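Local coordinates for protein 3-oxosteroid 1-dehydrogenase (Sterolibacterium denitrificans, PDB 7P18) that probably introduces the C1–C2 double bond into ring A of 3-oxosteroids, using a bound FAD cofactor to accept hydrogen from the substrate, at residues Q282-P285 with K286-A290. Sequence-based numbering, arbitrary orientation.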
loop_
_atom_site.group_PDB
_atom_site.type_symbol
_atom_site.label_atom_id
_atom_site.label_comp_id
_atom_site.label_asym_id
_atom_site.label_seq_id
_atom_site.Cartn_x
_atom_site.Cartn_y
_atom_site.Cartn_z
ATOM N N GLN A 282 8.026 2.322 -20.709
ATOM C CA GLN A 282 7.311 1.483 -21.723
ATOM C C GLN A 282 5.789 1.557 -21.471
ATOM O O GLN A 282 5.007 1.607 -22.437
ATOM C CB GLN A 282 7.861 0.069 -21.663
ATOM C CG GLN A 282 7.191 -0.873 -22.674
ATOM C CD GLN A 282 7.823 -2.239 -22.702
ATOM O OE1 GLN A 282 8.762 -2.529 -21.976
ATOM N NE2 GLN A 282 7.257 -3.122 -23.499
ATOM N N TYR A 283 5.343 1.543 -20.219
ATOM C CA TYR A 283 3.931 1.205 -19.911
ATOM C C TYR A 283 3.159 2.358 -19.264
ATOM O O TYR A 283 1.961 2.524 -19.608
ATOM C CB TYR A 283 3.909 -0.019 -19.004
ATOM C CG TYR A 283 4.326 -1.308 -19.671
ATOM C CD1 TYR A 283 3.582 -1.850 -20.708
ATOM C CD2 TYR A 283 5.449 -1.993 -19.256
ATOM C CE1 TYR A 283 3.943 -3.058 -21.291
ATOM C CE2 TYR A 283 5.837 -3.194 -19.839
ATOM C CZ TYR A 283 5.068 -3.727 -20.857
ATOM O OH TYR A 283 5.459 -4.899 -21.449
ATOM N N LEU A 284 3.779 3.106 -18.352
ATOM C CA LEU A 284 3.084 4.120 -17.502
ATOM C C LEU A 284 2.995 5.475 -18.180
ATOM O O LEU A 284 3.748 5.787 -19.110
ATOM C CB LEU A 284 3.830 4.230 -16.175
ATOM C CG LEU A 284 3.871 2.968 -15.319
ATOM C CD1 LEU A 284 4.610 3.257 -14.022
ATOM C CD2 LEU A 284 2.473 2.407 -15.023
ATOM N N PRO A 285 2.043 6.338 -17.766
ATOM C CA PRO A 285 1.984 7.684 -18.296
ATOM C C PRO A 285 3.248 8.468 -17.937
ATOM O O PRO A 285 3.876 8.254 -16.930
ATOM C CB PRO A 285 0.712 8.323 -17.726
ATOM C CG PRO A 285 0.403 7.474 -16.501
ATOM C CD PRO A 285 0.921 6.074 -16.845
ATOM N N LYS A 286 3.678 9.307 -18.888
ATOM C CA LYS A 286 4.806 10.243 -18.672
ATOM C C LYS A 286 4.236 11.557 -18.158
ATOM O O LYS A 286 3.144 11.952 -18.549
ATOM C CB LYS A 286 5.601 10.431 -19.976
ATOM C CG LYS A 286 6.784 9.494 -20.110
ATOM C CD LYS A 286 6.441 8.021 -20.172
ATOM C CE LYS A 286 5.565 7.656 -21.349
ATOM N NZ LYS A 286 5.323 6.196 -21.371
ATOM N N PRO A 287 4.983 12.333 -17.341
ATOM C CA PRO A 287 6.311 11.942 -16.884
ATOM C C PRO A 287 6.247 10.865 -15.804
ATOM O O PRO A 287 5.301 10.840 -15.056
ATOM C CB PRO A 287 6.876 13.211 -16.233
ATOM C CG PRO A 287 5.650 14.012 -15.872
ATOM C CD PRO A 287 4.602 13.678 -16.890
ATOM N N THR A 288 7.287 10.052 -15.719
ATOM C CA THR A 288 7.358 8.896 -14.801
ATOM C C THR A 288 8.762 8.824 -14.258
ATOM O O THR A 288 9.702 9.046 -15.018
ATOM C CB THR A 288 6.885 7.609 -15.478
ATOM O OG1 THR A 288 6.623 6.593 -14.498
ATOM C CG2 THR A 288 7.871 7.069 -16.489
ATOM N N ASN A 289 8.894 8.547 -12.976
ATOM C CA ASN A 289 10.201 8.430 -12.323
ATOM C C ASN A 289 10.112 7.459 -11.168
ATOM O O ASN A 289 9.294 7.697 -10.250
ATOM C CB ASN A 289 10.693 9.816 -11.908
ATOM C CG ASN A 289 12.175 9.813 -11.656
ATOM O OD1 ASN A 289 12.698 8.897 -11.071
ATOM N ND2 ASN A 289 12.857 10.855 -12.116
ATOM N N ALA A 290 10.932 6.404 -11.218
ATOM C CA ALA A 290 11.026 5.408 -10.148
ATOM C C ALA A 290 11.369 6.099 -8.815
ATOM O O ALA A 290 10.935 5.593 -7.782
ATOM C CB ALA A 290 12.027 4.344 -10.505
HETATM O O HOH W 1 3.927 7.151 -14.415
#
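K286 and T288 meet L284 and P285 in a local turn at the protein surface, where the chain leaves helix 277-283 and doubles back along it. The K286 side chain folds over the turn: bends at chi2 (63°) and chi3 (61°) bring its ammonium group back to the preceding residues, and NZ donates a hydrogen bond to L284 O at 2.8 Å. The ammonium nitrogen lies nearly in line with the C=O bond of L284 (173°). NZ also bonds E281 O, so one lysine bridges a carbonyl of the last helical turn and one just beyond the helix, where its positive charge would probably suit the helix dipole. Within the turn, T288 CB lies 3.4 Å from P285 O. A water bridges the two residues, donating to P285 O (2.7 Å) and hydrogen-bonding T288 OG1 (2.8 Å), a hydroxyl held as well by R280. Buried L284 crosses T288 at about a right angle, its CD1 3.9 Å from OG1. The cis K286-P287 peptide bond reverses the chain; helix 363-377 lies beside it, Y371 touching P285 and its OH bonding P287 O. About 13 Å from the bound FAD, measured from the L284 side chain, P285-T288 thus form a cis-proline type VIb turn that returns the chain beside helix 277-283.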